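Local structure of putative carbonic anhydrase (Streptococcus mutans, 3LAS) at residues G64-V75 against E133-I144. The protein probably catalyses the reversible interconversion of carbon dioxide and hydrogencarbonate as a zinc-dependent carbonic anhydrase of the beta class. Sequence-based numbering, arbitrary orientation.
Sequences GRVTDDVIRSLV and EDIALLKNSPLI
The backbones of 64-75 and 133-144 come closest at V66 and D134, where CA atoms lie 5.4 Å apart, and again at V75 and L143, so that the loop before helix 68-80 meets helix 127-140, and helix 68-80 meets mainly the turn that follows 127-140. D134 joins the two segments through both carboxylate oxygens. Its OD2 takes a nearly straight salt-bridge hydrogen bond from R65 NE (2.7 Å, 174°) on the syn side, while V66 N reaches OD1 from above the carboxylate plane at 2.9 Å. Bends at chi2 and chi3 fold the R65 chain back to present the guanidinium edge to D134 and, in one of two conformers of E133, through NH2 to E133 OE1; R65 NH1 is held by the L122 carbonyl. A water links D134 OD1 to V66 O. Beyond this network the contact is apolar. V66 sends CG1 against L137 CB and CG2 against L138 CG, and L138 CD2 meets L74 CD1 at 3.6 Å, the two leucines crossing at about a right angle. L74 CB also receives I144 CD1. Farther along, I71 CG2 rests on L143 CD1 (3.9 Å), and V75 CG2 presses tightly on L143 CB (3.5 Å); L143 N donates to S141 OG in an ST turn. The two helices pack beside the parallel strands of the beta-class carbonic anhydrase alpha/beta fold, with G64 close to the zinc ligand C38.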
loop_
_atom_site.group_PDB
_atom_site.type_symbol
_atom_site.label_atom_id
_atom_site.label_comp_id
_atom_site.label_asym_id
_atom_site.label_seq_id
_atom_site.Cartn_x
_atom_site.Cartn_y
_atom_site.Cartn_z
ATOM N N GLY A 64 7.780 -3.191 1.873
ATOM C CA GLY A 64 7.361 -2.507 3.101
ATOM C C GLY A 64 8.441 -1.523 3.516
ATOM O O GLY A 64 8.644 -1.313 4.745
ATOM N N ARG A 65 9.152 -0.881 2.594
ATOM C CA ARG A 65 10.295 -0.007 2.930
ATOM C C ARG A 65 9.881 1.409 3.198
ATOM O O ARG A 65 8.905 1.915 2.599
ATOM C CB ARG A 65 11.253 0.045 1.779
ATOM C CG ARG A 65 11.743 -1.372 1.285
ATOM C CD ARG A 65 12.145 -2.333 2.393
ATOM N NE ARG A 65 13.024 -1.824 3.473
ATOM C CZ ARG A 65 14.347 -1.825 3.381
ATOM N NH1 ARG A 65 14.965 -2.214 2.279
ATOM N NH2 ARG A 65 14.950 -1.430 4.473
ATOM N N VAL A 66 10.514 2.118 4.088
ATOM C CA VAL A 66 10.165 3.503 4.340
ATOM C C VAL A 66 10.850 4.333 3.288
ATOM O O VAL A 66 12.082 4.189 2.962
ATOM C CB VAL A 66 10.566 3.881 5.788
ATOM C CG1 VAL A 66 10.584 5.416 5.923
ATOM C CG2 VAL A 66 9.592 3.192 6.758
ATOM N N THR A 67 10.062 5.131 2.596
ATOM C CA THR A 67 10.415 6.038 1.471
ATOM C C THR A 67 9.826 7.415 1.725
ATOM O O THR A 67 9.011 7.561 2.643
ATOM C CB THR A 67 9.846 5.493 0.137
ATOM O OG1 THR A 67 8.396 5.562 0.265
ATOM C CG2 THR A 67 10.308 3.994 -0.095
ATOM N N ASP A 68 10.141 8.357 0.868
ATOM C CA ASP A 68 9.492 9.665 0.932
ATOM C C ASP A 68 7.987 9.555 0.780
ATOM O O ASP A 68 7.269 10.308 1.449
ATOM C CB ASP A 68 10.043 10.641 -0.130
ATOM C CG ASP A 68 11.480 11.096 0.161
ATOM O OD1 ASP A 68 12.003 10.941 1.239
ATOM O OD2 ASP A 68 12.048 11.694 -0.798
ATOM N N ASP A 69 7.471 8.660 -0.049
ATOM C CA ASP A 69 6.033 8.506 -0.195
ATOM C C ASP A 69 5.412 7.917 1.051
ATOM O O ASP A 69 4.330 8.340 1.454
ATOM C CB ASP A 69 5.766 7.583 -1.414
ATOM C CG ASP A 69 4.319 7.524 -1.826
ATOM O OD1 ASP A 69 3.487 8.373 -1.424
ATOM O OD2 ASP A 69 3.981 6.606 -2.601
ATOM N N VAL A 70 6.070 6.965 1.720
ATOM C CA VAL A 70 5.541 6.418 2.972
ATOM C C VAL A 70 5.510 7.539 3.974
ATOM O O VAL A 70 4.479 7.657 4.670
ATOM C CB VAL A 70 6.373 5.226 3.420
ATOM C CG1 VAL A 70 6.019 4.876 4.872
ATOM C CG2 VAL A 70 6.137 4.032 2.456
ATOM N N ILE A 71 6.515 8.366 4.088
ATOM C CA ILE A 71 6.500 9.476 5.083
ATOM C C ILE A 71 5.405 10.463 4.683
ATOM O O ILE A 71 4.618 10.891 5.556
ATOM C CB ILE A 71 7.848 10.104 5.175
ATOM C CG1 ILE A 71 8.768 9.086 5.884
ATOM C CG2 ILE A 71 7.727 11.439 5.963
ATOM C CD1 ILE A 71 10.243 9.316 5.934
ATOM N N ARG A 72 5.253 10.832 3.389
ATOM C CA ARG A 72 4.170 11.697 2.998
ATOM C C ARG A 72 2.823 11.163 3.462
ATOM O O ARG A 72 1.954 11.895 3.979
ATOM C CB ARG A 72 4.205 11.834 1.457
ATOM C CG ARG A 72 3.023 12.622 0.848
ATOM C CD ARG A 72 2.945 12.426 -0.640
ATOM N NE ARG A 72 2.461 11.094 -1.020
ATOM C CZ ARG A 72 1.187 10.771 -1.245
ATOM N NH1 ARG A 72 0.161 11.596 -1.094
ATOM N NH2 ARG A 72 0.900 9.533 -1.643
ATOM N N SER A 73 2.648 9.868 3.213
ATOM C CA SER A 73 1.392 9.234 3.510
ATOM C C SER A 73 1.135 9.153 5.008
ATOM O O SER A 73 -0.033 9.306 5.448
ATOM C CB SER A 73 1.338 7.856 2.853
ATOM O OG SER A 73 1.459 7.969 1.424
ATOM N N LEU A 74 2.175 8.876 5.784
ATOM C CA LEU A 74 2.034 8.845 7.206
ATOM C C LEU A 74 1.756 10.206 7.776
ATOM O O LEU A 74 1.013 10.300 8.773
ATOM C CB LEU A 74 3.278 8.224 7.892
ATOM C CG LEU A 74 3.485 6.756 7.649
ATOM C CD1 LEU A 74 4.833 6.304 8.160
ATOM C CD2 LEU A 74 2.354 5.951 8.349
ATOM N N VAL A 75 2.353 11.288 7.257
ATOM C CA VAL A 75 2.071 12.629 7.804
ATOM C C VAL A 75 0.608 12.922 7.490
ATOM O O VAL A 75 -0.124 13.507 8.380
ATOM C CB VAL A 75 3.002 13.643 7.113
ATOM C CG1 VAL A 75 2.457 15.107 7.386
ATOM C CG2 VAL A 75 4.416 13.448 7.511
ATOM N N GLU A 133 15.960 -1.018 10.201
ATOM C CA GLU A 133 16.383 0.127 9.393
ATOM C C GLU A 133 15.165 1.029 9.068
ATOM O O GLU A 133 15.274 2.268 9.127
ATOM C CB GLU A 133 17.039 -0.381 8.117
ATOM C CG GLU A 133 17.379 0.655 7.115
ATOM C CD GLU A 133 18.009 0.047 5.826
ATOM O OE1 GLU A 133 17.648 -1.110 5.516
ATOM O OE2 GLU A 133 18.889 0.742 5.186
ATOM N N ASP A 134 14.016 0.419 8.756
ATOM C CA ASP A 134 12.845 1.233 8.381
ATOM C C ASP A 134 12.286 1.954 9.601
ATOM O O ASP A 134 11.893 3.165 9.516
ATOM C CB ASP A 134 11.802 0.307 7.715
ATOM C CG ASP A 134 12.167 0.040 6.292
ATOM O OD1 ASP A 134 12.707 0.915 5.599
ATOM O OD2 ASP A 134 11.834 -1.008 5.797
ATOM N N ILE A 135 12.317 1.320 10.771
ATOM C CA ILE A 135 11.906 2.013 12.038
ATOM C C ILE A 135 12.850 3.160 12.260
ATOM O O ILE A 135 12.358 4.273 12.618
ATOM C CB ILE A 135 11.833 1.026 13.155
ATOM C CG1 ILE A 135 10.625 0.083 12.927
ATOM C CG2 ILE A 135 11.701 1.816 14.507
ATOM C CD1 ILE A 135 10.526 -0.985 14.027
ATOM N N ALA A 136 14.177 2.988 12.077
ATOM C CA ALA A 136 15.097 4.141 12.261
ATOM C C ALA A 136 14.831 5.243 11.293
ATOM O O ALA A 136 14.890 6.438 11.720
ATOM C CB ALA A 136 16.534 3.657 12.091
ATOM N N LEU A 137 14.466 4.981 10.041
ATOM C CA LEU A 137 14.131 6.059 9.174
ATOM C C LEU A 137 12.927 6.842 9.639
ATOM O O LEU A 137 12.908 8.082 9.500
ATOM C CB LEU A 137 13.845 5.557 7.722
ATOM C CG LEU A 137 15.094 5.005 7.051
ATOM C CD1 LEU A 137 14.664 4.251 5.730
ATOM C CD2 LEU A 137 16.097 6.166 6.703
ATOM N N LEU A 138 11.943 6.199 10.223
ATOM C CA LEU A 138 10.784 6.911 10.775
ATOM C C LEU A 138 11.137 7.723 11.974
ATOM O O LEU A 138 10.752 8.917 12.083
ATOM C CB LEU A 138 9.639 5.946 11.114
ATOM C CG LEU A 138 9.089 5.195 9.899
ATOM C CD1 LEU A 138 8.168 4.058 10.396
ATOM C CD2 LEU A 138 8.321 6.170 8.995
ATOM N N LYS A 139 11.934 7.154 12.874
ATOM C CA LYS A 139 12.335 7.886 14.087
ATOM C C LYS A 139 13.228 9.055 13.737
ATOM O O LYS A 139 13.143 10.109 14.497
ATOM C CB LYS A 139 13.045 6.891 15.008
ATOM C CG LYS A 139 12.046 5.999 15.772
ATOM C CD LYS A 139 12.675 5.069 16.815
ATOM C CE LYS A 139 11.553 4.168 17.366
ATOM N N ASN A 140 13.963 9.039 12.670
ATOM C CA ASN A 140 14.816 10.181 12.313
ATOM C C ASN A 140 14.100 11.213 11.457
ATOM O O ASN A 140 14.655 12.308 11.201
ATOM C CB ASN A 140 16.011 9.645 11.571
ATOM C CG ASN A 140 16.935 8.831 12.467
ATOM O OD1 ASN A 140 17.697 8.047 11.975
ATOM N ND2 ASN A 140 16.804 8.978 13.744
ATOM N N SER A 141 12.875 10.986 11.089
ATOM C CA SER A 141 12.190 11.956 10.214
ATOM C C SER A 141 11.569 13.036 11.138
ATOM O O SER A 141 10.773 12.689 12.031
ATOM C CB SER A 141 11.021 11.268 9.525
ATOM O OG SER A 141 10.236 12.292 8.879
ATOM N N PRO A 142 11.817 14.311 10.839
ATOM C CA PRO A 142 11.122 15.356 11.647
ATOM C C PRO A 142 9.641 15.427 11.356
ATOM O O PRO A 142 8.890 16.147 12.045
ATOM C CB PRO A 142 11.825 16.656 11.232
ATOM C CG PRO A 142 12.398 16.317 9.835
ATOM C CD PRO A 142 12.713 14.812 9.765
ATOM N N LEU A 143 9.137 14.724 10.362
ATOM C CA LEU A 143 7.742 14.761 10.054
ATOM C C LEU A 143 7.000 13.721 10.873
ATOM O O LEU A 143 5.740 13.725 10.782
ATOM C CB LEU A 143 7.519 14.579 8.560
ATOM C CG LEU A 143 8.012 15.714 7.660
ATOM C CD1 LEU A 143 8.030 15.332 6.207
ATOM C CD2 LEU A 143 7.061 16.873 7.868
ATOM N N ILE A 144 7.658 12.832 11.568
ATOM C CA ILE A 144 6.955 11.789 12.373
ATOM C C ILE A 144 7.252 12.163 13.842
ATOM O O ILE A 144 8.395 12.146 14.297
ATOM C CB ILE A 144 7.523 10.396 12.048
ATOM C CG1 ILE A 144 7.428 10.022 10.592
ATOM C CG2 ILE A 144 6.806 9.381 12.938
ATOM C CD1 ILE A 144 6.030 9.977 10.007
HETATM O O HOH W 1 13.870 1.855 3.291
#